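Putative RnfG subunit of electron transport complex (Thermotoga maritima, PDB 3DCZ) probably binds FMN and serves as the G subunit of a membrane-bound Rnf complex that couples electron transfer to ion translocation. Local coordinates at residues A[30-35]-A[82-87]; A[45-50]-A[74-79]. All coordinates share one frame; numbering follows the deposited sequence. Where two conformers were deposited one is given.

Overall arrangement
The modelled chain starts with helix 22-31, whose C-terminal end and following turn form one side of contact 1. Helix 44-54 comes next and supplies residues 45-50 of contact 2. The chain then enters the antiparallel sheet. The end of strand 67-77 closes contact 2, and the next strand, 83-90, closes contact 1. Contact 2 is therefore nested within contact 1. The two strands are sheet neighbours, and the contact centres lie about 9 Å apart. Leu-32 packs on Phe-76, which connects the two contacts through side chains. Together they tie both N-terminal helices to one face of the five-stranded sheet.

Contact 1 of 2, residues A[30-35]-A[82-87]; sequences FVLKDP and RNAYVL. With ACT (acetate ion), chain D.
Val-86 is the shared partner of Val-31 and Leu-32. Its CG2 lies 4.0 Å from CG2 of Val-31 and 4.0 Å from CG of Leu-32. Both methyls of Val-86 meet Val-31, but Leu-32 is met by CG2. The rotation of Val-86, with CG1 anti to the backbone N (chi1 174°), turns both methyls toward residues 30-35. Leu-32 reaches further along the strand with CD2, which lies 4.2 Å from CB of Ala-84. Ala-84 and Val-86 are alternate residues, so both point to the same side of the strand. The four side chains are buried. Their contacts are wholly apolar, and no direct hydrogen bond joins the two segments.

The polar end is looser. A water accepts a bond from NH2 of Arg-82 (3.1 Å), at the edge of the guanidinium and in its plane. The same water donates a weak bond to OD2 of Asp-34. Arg-82 is also held through NE by a salt bridge to Asp-80. OD1 of Asp-34 accepts bonds from the backbone N of Leu-36 and of Thr-37. Asn-114 holds the turn after the helix by donating to the carbonyls of Val-31 and Lys-33.

Tyr-85 points to the other side of the strand. An acetate ion, probably from the crystallisation liquor, sits at its ring edge. One acetate oxygen accepts from Tyr-85 OH at 2.6 Å and from Asn-83 ND2 at 3.0 Å, the latter with an N-H...O angle of 159°.

Strand 83-90 is the middle strand of the sheet, paired with 67-77 and 98-107. The arrangement is helix-on-sheet packing: the end of helix 22-31 and the turn after it pack on one face of the strand, while helix 188-206 meets Tyr-85 and Leu-87 on the other.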
loop_
_atom_site.group_PDB
_atom_site.type_symbol
_atom_site.label_atom_id
_atom_site.label_comp_id
_atom_site.label_asym_id
_atom_site.label_seq_id
_atom_site.Cartn_x
_atom_site.Cartn_y
_atom_site.Cartn_z
ATOM N N PHE A 30 9.764 -3.840 -3.463
ATOM C CA PHE A 30 9.010 -3.280 -4.583
ATOM C C PHE A 30 8.288 -1.987 -4.209
ATOM O O PHE A 30 8.361 -0.980 -4.945
ATOM C CB PHE A 30 7.977 -4.266 -5.114
ATOM C CG PHE A 30 7.151 -3.683 -6.213
ATOM C CD1 PHE A 30 7.622 -3.659 -7.509
ATOM C CD2 PHE A 30 5.905 -3.123 -5.953
ATOM C CE1 PHE A 30 6.892 -3.106 -8.498
ATOM C CE2 PHE A 30 5.183 -2.512 -6.929
ATOM C CZ PHE A 30 5.662 -2.540 -8.241
ATOM N N VAL A 31 7.634 -1.983 -3.036
ATOM C CA VAL A 31 6.811 -0.824 -2.661
ATOM C C VAL A 31 7.649 0.379 -2.238
ATOM O O VAL A 31 7.134 1.510 -2.080
ATOM C CB VAL A 31 5.729 -1.184 -1.597
ATOM C CG1 VAL A 31 4.735 -2.254 -2.198
ATOM C CG2 VAL A 31 6.347 -1.655 -0.318
ATOM N N LEU A 32 8.948 0.128 -2.064
ATOM C CA LEU A 32 9.930 1.175 -1.780
ATOM C C LEU A 32 10.656 1.663 -3.028
ATOM O O LEU A 32 11.589 2.448 -2.923
ATOM C CB LEU A 32 10.883 0.746 -0.676
ATOM C CG LEU A 32 10.310 0.775 0.754
ATOM C CD1 LEU A 32 11.211 -0.047 1.688
ATOM C CD2 LEU A 32 10.163 2.204 1.268
ATOM N N LYS A 33 10.161 1.253 -4.193
ATOM C CA LYS A 33 10.587 1.892 -5.452
ATOM C C LYS A 33 9.600 2.996 -5.796
ATOM O O LYS A 33 8.352 2.858 -5.628
ATOM C CB LYS A 33 10.676 0.863 -6.586
ATOM C CG LYS A 33 11.710 -0.255 -6.333
ATOM C CD LYS A 33 11.883 -1.136 -7.565
ATOM C CE LYS A 33 12.946 -2.183 -7.357
ATOM N NZ LYS A 33 12.994 -3.137 -8.508
ATOM N N ASP A 34 10.125 4.103 -6.306
ATOM C CA ASP A 34 9.310 5.208 -6.742
ATOM C C ASP A 34 8.508 4.795 -7.973
ATOM O O ASP A 34 9.087 4.302 -8.959
ATOM C CB ASP A 34 10.234 6.366 -7.041
ATOM C CG ASP A 34 9.524 7.640 -7.387
ATOM O OD1 ASP A 34 8.643 7.666 -8.249
ATOM O OD2 ASP A 34 9.939 8.683 -6.845
ATOM N N PRO A 35 7.174 4.945 -7.924
ATOM C CA PRO A 35 6.363 4.448 -9.038
ATOM C C PRO A 35 6.473 5.303 -10.313
ATOM O O PRO A 35 6.045 4.871 -11.386
ATOM C CB PRO A 35 4.939 4.483 -8.485
ATOM C CG PRO A 35 4.968 5.611 -7.537
ATOM C CD PRO A 35 6.317 5.558 -6.882
ATOM N N ARG A 82 12.279 11.864 3.258
ATOM C CA ARG A 82 10.873 11.683 3.637
ATOM C C ARG A 82 10.707 10.407 4.445
ATOM O O ARG A 82 11.379 9.417 4.202
ATOM C CB ARG A 82 9.982 11.622 2.385
ATOM C CG ARG A 82 10.043 12.855 1.504
ATOM C CD ARG A 82 9.159 12.684 0.265
ATOM N NE ARG A 82 9.768 11.731 -0.689
ATOM C CZ ARG A 82 9.101 11.007 -1.596
ATOM N NH1 ARG A 82 7.779 11.092 -1.736
ATOM N NH2 ARG A 82 9.775 10.179 -2.383
ATOM N N ASN A 83 9.784 10.424 5.397
ATOM C CA ASN A 83 9.477 9.225 6.172
ATOM C C ASN A 83 8.498 8.351 5.439
ATOM O O ASN A 83 7.421 8.789 5.041
ATOM C CB ASN A 83 8.908 9.599 7.545
ATOM C CG ASN A 83 9.967 10.103 8.503
ATOM O OD1 ASN A 83 11.139 10.255 8.141
ATOM N ND2 ASN A 83 9.568 10.335 9.721
ATOM N N ALA A 84 8.880 7.091 5.301
ATOM C CA ALA A 84 8.097 6.097 4.588
ATOM C C ALA A 84 7.725 4.992 5.584
ATOM O O ALA A 84 8.476 4.714 6.504
ATOM C CB ALA A 84 8.884 5.562 3.428
ATOM N N TYR A 85 6.551 4.392 5.374
ATOM C CA TYR A 85 6.017 3.350 6.241
ATOM C C TYR A 85 5.567 2.222 5.354
ATOM O O TYR A 85 4.870 2.480 4.357
ATOM C CB TYR A 85 4.834 3.915 7.046
ATOM C CG TYR A 85 5.308 4.998 7.964
ATOM C CD1 TYR A 85 5.820 4.659 9.231
ATOM C CD2 TYR A 85 5.382 6.307 7.556
ATOM C CE1 TYR A 85 6.357 5.617 10.054
ATOM C CE2 TYR A 85 5.893 7.280 8.398
ATOM C CZ TYR A 85 6.386 6.923 9.649
ATOM O OH TYR A 85 6.935 7.865 10.480
ATOM N N VAL A 86 5.946 0.993 5.679
ATOM C CA VAL A 86 5.449 -0.175 4.968
ATOM C C VAL A 86 4.688 -1.021 5.961
ATOM O O VAL A 86 5.143 -1.315 7.055
ATOM C CB VAL A 86 6.593 -0.977 4.274
ATOM C CG1 VAL A 86 6.034 -2.258 3.664
ATOM C CG2 VAL A 86 7.305 -0.089 3.229
ATOM N N LEU A 87 3.486 -1.385 5.550
ATOM C CA LEU A 87 2.736 -2.365 6.331
ATOM C C LEU A 87 1.951 -3.282 5.420
ATOM O O LEU A 87 2.062 -3.198 4.198
ATOM C CB LEU A 87 1.877 -1.671 7.405
ATOM C CG LEU A 87 0.729 -0.755 6.972
ATOM C CD1 LEU A 87 0.032 -0.169 8.197
ATOM C CD2 LEU A 87 1.241 0.397 6.081
HETATM C C ACT D . 5.832 11.133 10.610
HETATM O O ACT D . 6.554 10.411 9.901
HETATM O OXT ACT D . 6.183 12.334 10.638
HETATM C CH3 ACT D . 4.632 10.625 11.332
HETATM O O HOH W 1 7.939 8.533 -4.276
#

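Contact 2 of 2, residues A[45-50]-A[74-79]; sequences KEIEEI and YEFVTK
Ile-50 packs against Phe-76 in the tight part of this contact. CG2 of Ile-50 lies 3.5 Å from CE2 of Phe-76 and approaches the ring obliquely. CD1 of Ile-50 reaches CD2 of Phe-76 at 3.6 Å, so two branches of one isoleucine meet the CD2-CE2 part of the ring. The first torsion of Ile-50 puts CG2 anti to the backbone N (chi1 -71°), and the extended chi2 of 168° carries CD1 to the ring. CG2 of Ile-50 also touches the backbone O of Glu-75 at 3.6 Å. Ile-47, one helical turn earlier, adds a looser contact: its CG2 is 4.3 Å from CE2 of Phe-76.

The other side is wet and has no direct hydrogen bond between the segments. Glu-46 extends toward the strand with chi1 and chi2 both near 180°. A water bridges the gap. It donates to OE2 of Glu-46 at 2.7 Å and accepts from the backbone N of Val-77 at 2.9 Å.

The short segments, helix 45-50 and strand 74-77, run roughly antiparallel, with 147° between their axes. Helix 22-31 packs here too: its Ile-28 touches both Ile-47 and Tyr-74. Leu-32 packs on Ile-47 and Phe-76, and Val-86 of strand 83-90 also touches the phenylalanine.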
loop_
_atom_site.group_PDB
_atom_site.type_symbol
_atom_site.label_atom_id
_atom_site.label_comp_id
_atom_site.label_asym_id
_atom_site.label_seq_id
_atom_site.Cartn_x
_atom_site.Cartn_y
_atom_site.Cartn_z
ATOM N N LYS A 45 19.960 -3.025 0.024
ATOM C CA LYS A 45 20.553 -3.704 1.180
ATOM C C LYS A 45 20.102 -3.086 2.514
ATOM O O LYS A 45 19.923 -3.814 3.493
ATOM C CB LYS A 45 22.083 -3.726 1.095
ATOM C CG LYS A 45 22.611 -4.512 -0.084
ATOM N N GLU A 46 19.934 -1.763 2.547
ATOM C CA GLU A 46 19.405 -1.082 3.714
ATOM C C GLU A 46 17.989 -1.582 3.998
ATOM O O GLU A 46 17.616 -1.804 5.135
ATOM C CB GLU A 46 19.424 0.434 3.551
ATOM C CG GLU A 46 18.920 1.220 4.781
ATOM C CD GLU A 46 18.947 2.750 4.611
ATOM O OE1 GLU A 46 19.811 3.258 3.864
ATOM O OE2 GLU A 46 18.109 3.457 5.242
ATOM N N ILE A 47 17.185 -1.752 2.962
ATOM C CA ILE A 47 15.840 -2.280 3.183
ATOM C C ILE A 47 15.905 -3.654 3.869
ATOM O O ILE A 47 15.209 -3.880 4.858
ATOM C CB ILE A 47 15.028 -2.394 1.874
ATOM C CG1 ILE A 47 14.769 -0.999 1.256
ATOM C CG2 ILE A 47 13.742 -3.163 2.126
ATOM C CD1 ILE A 47 14.191 -1.057 -0.169
ATOM N N GLU A 48 16.745 -4.555 3.352
ATOM C CA GLU A 48 16.943 -5.885 3.933
ATOM C C GLU A 48 17.336 -5.793 5.406
ATOM O O GLU A 48 16.760 -6.496 6.247
ATOM C CB GLU A 48 18.041 -6.654 3.179
ATOM C CG GLU A 48 17.694 -7.077 1.769
ATOM C CD GLU A 48 18.931 -7.340 0.890
ATOM O OE1 GLU A 48 20.078 -7.376 1.417
ATOM O OE2 GLU A 48 18.760 -7.500 -0.338
ATOM N N GLU A 49 18.283 -4.910 5.713
ATOM C CA GLU A 49 18.777 -4.775 7.079
ATOM C C GLU A 49 17.677 -4.283 8.019
ATOM O O GLU A 49 17.511 -4.814 9.129
ATOM C CB GLU A 49 19.995 -3.858 7.118
ATOM C CG GLU A 49 21.235 -4.523 6.504
ATOM C CD GLU A 49 22.399 -3.573 6.294
ATOM O OE1 GLU A 49 22.276 -2.374 6.626
ATOM O OE2 GLU A 49 23.444 -4.035 5.793
ATOM N N ILE A 50 16.916 -3.291 7.569
ATOM C CA ILE A 50 15.832 -2.740 8.379
ATOM C C ILE A 50 14.741 -3.785 8.617
ATOM O O ILE A 50 14.216 -3.949 9.721
ATOM C CB ILE A 50 15.274 -1.432 7.760
ATOM C CG1 ILE A 50 16.284 -0.283 7.912
ATOM C CG2 ILE A 50 13.913 -1.061 8.377
ATOM C CD1 ILE A 50 15.887 0.917 7.070
ATOM N N TYR A 74 7.059 -1.238 9.389
ATOM C CA TYR A 74 8.435 -0.986 8.977
ATOM C C TYR A 74 8.584 0.489 8.619
ATOM O O TYR A 74 7.777 1.028 7.851
ATOM C CB TYR A 74 8.792 -1.817 7.742
ATOM C CG TYR A 74 8.687 -3.295 7.986
ATOM C CD1 TYR A 74 9.666 -3.984 8.687
ATOM C CD2 TYR A 74 7.605 -4.008 7.514
ATOM C CE1 TYR A 74 9.572 -5.369 8.898
ATOM C CE2 TYR A 74 7.489 -5.379 7.725
ATOM C CZ TYR A 74 8.475 -6.065 8.409
ATOM O OH TYR A 74 8.399 -7.446 8.666
ATOM N N GLU A 75 9.614 1.125 9.173
ATOM C CA GLU A 75 9.879 2.539 8.969
ATOM C C GLU A 75 11.147 2.761 8.188
ATOM O O GLU A 75 12.150 2.065 8.415
ATOM C CB GLU A 75 10.098 3.200 10.300
ATOM C CG GLU A 75 8.908 3.122 11.240
ATOM C CD GLU A 75 9.151 3.913 12.502
ATOM O OE1 GLU A 75 8.918 5.132 12.466
ATOM O OE2 GLU A 75 9.605 3.348 13.506
ATOM N N PHE A 76 11.105 3.740 7.298
ATOM C CA PHE A 76 12.251 4.067 6.452
ATOM C C PHE A 76 12.325 5.575 6.299
ATOM O O PHE A 76 11.359 6.294 6.588
ATOM C CB PHE A 76 12.146 3.410 5.064
ATOM C CG PHE A 76 11.894 1.943 5.100
ATOM C CD1 PHE A 76 10.597 1.457 5.193
ATOM C CD2 PHE A 76 12.941 1.040 5.070
ATOM C CE1 PHE A 76 10.348 0.079 5.239
ATOM C CE2 PHE A 76 12.700 -0.337 5.134
ATOM C CZ PHE A 76 11.402 -0.810 5.218
ATOM N N VAL A 77 13.495 6.024 5.857
ATOM C CA VAL A 77 13.717 7.399 5.397
ATOM C C VAL A 77 14.189 7.318 3.953
ATOM O O VAL A 77 15.184 6.639 3.639
ATOM C CB VAL A 77 14.754 8.155 6.262
ATOM C CG1 VAL A 77 14.920 9.607 5.740
ATOM C CG2 VAL A 77 14.321 8.154 7.732
ATOM N N THR A 78 13.489 8.005 3.077
ATOM C CA THR A 78 13.853 7.965 1.643
ATOM C C THR A 78 15.157 8.730 1.394
ATOM O O THR A 78 15.629 9.495 2.257
ATOM C CB THR A 78 12.745 8.541 0.757
ATOM O OG1 THR A 78 12.685 9.955 0.960
ATOM C CG2 THR A 78 11.370 7.864 1.024
ATOM N N LYS A 79 15.756 8.539 0.212
ATOM C CA LYS A 79 17.010 9.204 -0.099
ATOM C C LYS A 79 16.865 10.718 -0.099
ATOM O O LYS A 79 17.848 11.417 0.125
ATOM C CB LYS A 79 17.581 8.708 -1.440
ATOM C CG LYS A 79 18.095 7.302 -1.393
ATOM C CD LYS A 79 18.295 6.738 -2.795
ATOM C CE LYS A 79 18.719 5.285 -2.769
ATOM N NZ LYS A 79 18.640 4.691 -4.159
HETATM O O HOH W 2 15.557 4.001 6.051
HETATM O O HOH W 3 17.756 5.872 5.148
#